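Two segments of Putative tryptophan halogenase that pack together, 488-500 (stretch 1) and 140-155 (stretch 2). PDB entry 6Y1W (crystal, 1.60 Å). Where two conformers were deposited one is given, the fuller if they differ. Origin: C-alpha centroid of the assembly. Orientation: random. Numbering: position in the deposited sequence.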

# COMPACT_ATOMS: atom_id res chain seq x y z
N ARG A 488 -13.37 -16.78 26.57
CA ARG A 488 -13.89 -15.56 27.17
C ARG A 488 -14.99 -14.91 26.33
O ARG A 488 -15.57 -13.91 26.78
CB ARG A 488 -12.78 -14.55 27.39
CG ARG A 488 -11.65 -15.04 28.26
CD ARG A 488 -10.42 -14.16 28.06
NE ARG A 488 -10.78 -12.78 27.77
CZ ARG A 488 -9.98 -11.90 27.17
NH1 ARG A 488 -10.41 -10.66 26.96
NH2 ARG A 488 -8.77 -12.27 26.76
N LEU A 489 -15.30 -15.45 25.16
CA LEU A 489 -16.32 -14.83 24.32
C LEU A 489 -17.67 -15.50 24.54
O LEU A 489 -17.74 -16.73 24.64
CB LEU A 489 -15.92 -14.94 22.84
CG LEU A 489 -14.57 -14.34 22.47
CD1 LEU A 489 -14.36 -14.69 21.01
CD2 LEU A 489 -14.56 -12.86 22.70
N PRO A 490 -18.78 -14.75 24.66
CA PRO A 490 -20.09 -15.39 24.91
C PRO A 490 -20.70 -15.93 23.63
O PRO A 490 -20.27 -15.54 22.53
CB PRO A 490 -20.94 -14.23 25.45
CG PRO A 490 -20.38 -13.02 24.71
CD PRO A 490 -18.87 -13.29 24.64
N PRO A 491 -21.73 -16.76 23.75
CA PRO A 491 -22.53 -17.12 22.57
C PRO A 491 -23.05 -15.87 21.86
O PRO A 491 -23.43 -14.88 22.49
CB PRO A 491 -23.68 -17.95 23.16
CG PRO A 491 -23.14 -18.44 24.50
CD PRO A 491 -22.25 -17.36 25.00
N HIS A 492 -23.05 -15.93 20.51
CA HIS A 492 -23.47 -14.80 19.67
C HIS A 492 -24.81 -14.22 20.11
O HIS A 492 -24.99 -13.00 20.20
CB HIS A 492 -23.56 -15.30 18.22
CG HIS A 492 -23.71 -14.22 17.18
ND1 HIS A 492 -24.06 -14.52 15.88
CD2 HIS A 492 -23.49 -12.89 17.22
CE1 HIS A 492 -24.10 -13.40 15.18
NE2 HIS A 492 -23.74 -12.40 15.96
N ALA A 493 -25.77 -15.10 20.34
CA ALA A 493 -27.12 -14.67 20.67
C ALA A 493 -27.14 -13.92 21.99
O ALA A 493 -27.88 -12.94 22.14
CB ALA A 493 -28.06 -15.87 20.76
N GLU A 494 -26.34 -14.36 22.97
CA GLU A 494 -26.29 -13.65 24.24
C GLU A 494 -25.70 -12.26 24.06
O GLU A 494 -26.19 -11.28 24.64
CB GLU A 494 -25.49 -14.45 25.26
CG GLU A 494 -26.33 -15.53 25.90
CD GLU A 494 -25.52 -16.49 26.73
OE1 GLU A 494 -25.92 -17.68 26.81
OE2 GLU A 494 -24.49 -16.05 27.30
N PHE A 495 -24.66 -12.14 23.24
CA PHE A 495 -24.08 -10.83 23.01
C PHE A 495 -25.07 -9.91 22.29
O PHE A 495 -25.22 -8.75 22.68
CB PHE A 495 -22.76 -10.95 22.24
CG PHE A 495 -22.01 -9.67 22.21
CD1 PHE A 495 -21.31 -9.24 23.35
CD2 PHE A 495 -22.07 -8.84 21.11
CE1 PHE A 495 -20.65 -8.01 23.34
CE2 PHE A 495 -21.42 -7.62 21.10
CZ PHE A 495 -20.71 -7.19 22.22
N LEU A 496 -25.75 -10.42 21.26
CA LEU A 496 -26.73 -9.60 20.55
C LEU A 496 -27.82 -9.08 21.48
O LEU A 496 -28.20 -7.91 21.43
CB LEU A 496 -27.36 -10.40 19.41
CG LEU A 496 -26.38 -10.84 18.30
CD1 LEU A 496 -27.08 -11.87 17.43
CD2 LEU A 496 -26.04 -9.58 17.45
N ARG A 497 -28.36 -9.98 22.31
CA ARG A 497 -29.44 -9.59 23.21
C ARG A 497 -29.02 -8.44 24.12
O ARG A 497 -29.85 -7.59 24.46
CB ARG A 497 -29.86 -10.78 24.05
CG ARG A 497 -30.96 -11.60 23.41
CD ARG A 497 -31.59 -12.55 24.42
NE ARG A 497 -30.73 -13.69 24.69
CZ ARG A 497 -30.71 -14.80 23.96
NH1 ARG A 497 -31.50 -14.90 22.89
NH2 ARG A 497 -29.89 -15.80 24.28
N ARG A 498 -27.76 -8.42 24.55
CA ARG A 498 -27.29 -7.36 25.44
C ARG A 498 -26.81 -6.12 24.71
O ARG A 498 -26.89 -5.01 25.27
CB ARG A 498 -26.14 -7.86 26.33
CG ARG A 498 -26.41 -9.17 27.04
CD ARG A 498 -25.35 -9.46 28.12
NE ARG A 498 -23.99 -9.55 27.59
CZ ARG A 498 -23.20 -10.62 27.73
NH1 ARG A 498 -21.98 -10.62 27.22
NH2 ARG A 498 -23.65 -11.69 28.39
N TYR A 499 -26.31 -6.24 23.48
CA TYR A 499 -25.61 -5.13 22.84
C TYR A 499 -26.48 -4.39 21.83
O TYR A 499 -26.43 -3.16 21.78
CB TYR A 499 -24.36 -5.66 22.14
CG TYR A 499 -23.52 -4.59 21.44
CD1 TYR A 499 -22.75 -3.69 22.18
CD2 TYR A 499 -23.50 -4.51 20.04
CE1 TYR A 499 -21.99 -2.72 21.53
CE2 TYR A 499 -22.75 -3.57 19.40
CZ TYR A 499 -21.99 -2.67 20.13
OH TYR A 499 -21.22 -1.74 19.48
N CYS A 500 -27.27 -5.10 21.05
CA CYS A 500 -27.96 -4.45 19.97
C CYS A 500 -29.25 -5.18 19.62
O CYS A 500 -29.49 -5.43 18.44
CB CYS A 500 -27.03 -4.36 18.75
SG CYS A 500 -26.43 -5.97 18.17
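Stretch 2 140-155: CLELRAAQEGRFAHLP

Three hydrogen bonds fix stretch 2 against stretch 1, all of them where the chain entering one helix meets the chain leaving the other. Arg-150 NH1 donates to Leu-489 O at 2.8 Å, the carbonyl lying at the edge of the guanidinium, near its plane. The two backbones pair in a single bridge between Pro-491 and Arg-150: His-492 N donates to Gly-149 O (2.9 Å) and Phe-151 N to Pro-490 O (3.0 Å). Proline, lacking an amide hydrogen, can still accept through its carbonyl.

Stretch 2 begins as a helix, 141-148, and leaves it at Gly-149, whose positive phi favours glycine; from Arg-150 to Leu-154 the chain is extended. It touches the loop and the helix together: Phe-151 and Ala-152 meet both, His-153 lies against the helix, and Leu-154 against Arg-488 and Leu-489. Leu-489, buried and pointing toward stretch 2, fills an apolar pocket, its CD2 lying 4.2 Å from both Ala-152 CB and Leu-154 CD2, and its CD1 4.4 Å from Leu-141 CD1.

Along the helix, Phe-495 and Tyr-499, one turn apart, face stretch 2. Ala-152 CA sits over the face of the Phe-495 ring, 4.0 Å from its centroid, a CH-pi contact, and Ala-152 CB lies 3.7 Å from Phe-495 CE1, while Phe-151 turns its edge to that ring, CD2 to CD2 3.8 Å. Farther on, His-153 CE1 lies over the Tyr-499 face, 3.4 Å from its CZ.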

# COMPACT_ATOMS: atom_id res chain seq x y z
N CYS A 140 -6.25 -19.35 14.35
CA CYS A 140 -6.89 -18.07 14.04
C CYS A 140 -8.14 -17.90 14.91
O CYS A 140 -9.08 -18.70 14.81
CB CYS A 140 -7.31 -18.04 12.57
SG CYS A 140 -8.13 -16.49 12.14
N LEU A 141 -8.14 -16.86 15.75
CA LEU A 141 -9.25 -16.66 16.69
C LEU A 141 -10.58 -16.45 15.96
O LEU A 141 -11.61 -17.05 16.32
CB LEU A 141 -8.97 -15.44 17.58
CG LEU A 141 -10.11 -15.02 18.51
CD1 LEU A 141 -10.45 -16.12 19.52
CD2 LEU A 141 -9.82 -13.65 19.19
N GLU A 142 -10.61 -15.58 14.96
CA GLU A 142 -11.89 -15.31 14.30
C GLU A 142 -12.46 -16.58 13.69
O GLU A 142 -13.68 -16.80 13.71
CB GLU A 142 -11.72 -14.23 13.22
CG GLU A 142 -11.59 -12.83 13.81
CD GLU A 142 -10.16 -12.47 14.24
OE1 GLU A 142 -9.23 -13.32 14.27
OE2 GLU A 142 -9.94 -11.27 14.52
N LEU A 143 -11.59 -17.42 13.13
CA LEU A 143 -12.03 -18.68 12.56
C LEU A 143 -12.64 -19.57 13.63
O LEU A 143 -13.72 -20.15 13.44
CB LEU A 143 -10.86 -19.40 11.86
CG LEU A 143 -11.28 -20.63 11.02
CD1 LEU A 143 -10.36 -20.75 9.76
CD2 LEU A 143 -11.20 -21.91 11.86
N ARG A 144 -11.96 -19.67 14.78
CA ARG A 144 -12.52 -20.48 15.86
C ARG A 144 -13.85 -19.89 16.36
O ARG A 144 -14.75 -20.64 16.74
CB ARG A 144 -11.52 -20.58 17.00
CG ARG A 144 -10.31 -21.47 16.66
CD ARG A 144 -10.69 -22.94 16.60
NE ARG A 144 -11.08 -23.36 17.96
CZ ARG A 144 -12.19 -24.02 18.29
NH1 ARG A 144 -13.07 -24.39 17.36
NH2 ARG A 144 -12.43 -24.34 19.57
N ALA A 145 -13.99 -18.56 16.33
CA ALA A 145 -15.27 -17.96 16.72
C ALA A 145 -16.37 -18.31 15.72
O ALA A 145 -17.56 -18.40 16.08
CB ALA A 145 -15.12 -16.45 16.86
N ALA A 146 -16.00 -18.49 14.46
CA ALA A 146 -16.97 -18.98 13.48
C ALA A 146 -17.38 -20.39 13.81
O ALA A 146 -18.57 -20.72 13.76
CB ALA A 146 -16.38 -18.90 12.06
N GLN A 147 -16.42 -21.25 14.17
CA GLN A 147 -16.76 -22.63 14.46
C GLN A 147 -17.64 -22.76 15.68
O GLN A 147 -18.49 -23.66 15.72
CB GLN A 147 -15.49 -23.45 14.67
CG GLN A 147 -14.74 -23.56 13.35
CD GLN A 147 -13.47 -24.40 13.49
OE1 GLN A 147 -12.76 -24.33 14.48
NE2 GLN A 147 -13.17 -25.18 12.44
N GLU A 148 -17.41 -21.95 16.70
CA GLU A 148 -18.10 -22.13 17.98
C GLU A 148 -19.27 -21.18 18.16
O GLU A 148 -19.95 -21.27 19.20
CB GLU A 148 -17.12 -21.93 19.15
CG GLU A 148 -15.91 -22.87 19.13
CD GLU A 148 -16.28 -24.32 19.15
OE1 GLU A 148 -17.38 -24.65 19.68
OE2 GLU A 148 -15.49 -25.15 18.64
N GLY A 149 -19.50 -20.25 17.24
CA GLY A 149 -20.67 -19.38 17.34
C GLY A 149 -20.60 -18.36 18.46
O GLY A 149 -21.62 -18.09 19.12
N ARG A 150 -19.42 -17.80 18.69
CA ARG A 150 -19.17 -16.85 19.78
C ARG A 150 -18.75 -15.49 19.24
O ARG A 150 -18.10 -15.40 18.19
CB ARG A 150 -18.07 -17.40 20.71
CG ARG A 150 -18.45 -18.71 21.37
CD ARG A 150 -17.39 -19.13 22.37
NE ARG A 150 -17.77 -20.35 23.07
CZ ARG A 150 -18.44 -20.38 24.22
NH1 ARG A 150 -18.82 -19.26 24.81
NH2 ARG A 150 -18.74 -21.55 24.77
N PHE A 151 -19.09 -14.43 19.98
CA PHE A 151 -18.66 -13.09 19.58
C PHE A 151 -18.76 -12.14 20.77
O PHE A 151 -19.79 -12.11 21.46
CB PHE A 151 -19.49 -12.48 18.43
CG PHE A 151 -18.99 -11.11 18.02
CD1 PHE A 151 -17.94 -11.00 17.12
CD2 PHE A 151 -19.47 -9.96 18.64
CE1 PHE A 151 -17.42 -9.76 16.80
CE2 PHE A 151 -18.94 -8.71 18.33
CZ PHE A 151 -17.90 -8.62 17.41
N ALA A 152 -17.72 -11.32 20.94
CA ALA A 152 -17.80 -10.04 21.64
C ALA A 152 -16.64 -9.18 21.15
O ALA A 152 -15.70 -9.70 20.57
CB ALA A 152 -17.76 -10.24 23.17
N HIS A 153 -16.72 -7.85 21.35
CA HIS A 153 -15.57 -7.02 21.01
C HIS A 153 -14.42 -7.31 21.96
O HIS A 153 -14.62 -7.63 23.13
CB HIS A 153 -15.89 -5.52 21.11
CG HIS A 153 -17.06 -5.08 20.31
ND1 HIS A 153 -18.35 -5.11 20.82
CD2 HIS A 153 -17.16 -4.62 19.05
CE1 HIS A 153 -19.19 -4.67 19.90
NE2 HIS A 153 -18.49 -4.38 18.81
N LEU A 154 -13.21 -7.17 21.44
CA LEU A 154 -12.03 -7.30 22.30
C LEU A 154 -11.26 -5.99 22.35
O LEU A 154 -11.32 -5.20 21.40
CB LEU A 154 -11.12 -8.42 21.82
CG LEU A 154 -11.63 -9.83 22.13
CD1 LEU A 154 -10.74 -10.91 21.48
CD2 LEU A 154 -11.69 -10.00 23.66
N PRO A 155 -10.51 -5.74 23.42
CA PRO A 155 -9.76 -4.47 23.52
C PRO A 155 -8.85 -4.25 22.32
O PRO A 155 -8.31 -5.20 21.74
CB PRO A 155 -8.95 -4.64 24.81
CG PRO A 155 -9.72 -5.61 25.62
CD PRO A 155 -10.37 -6.55 24.64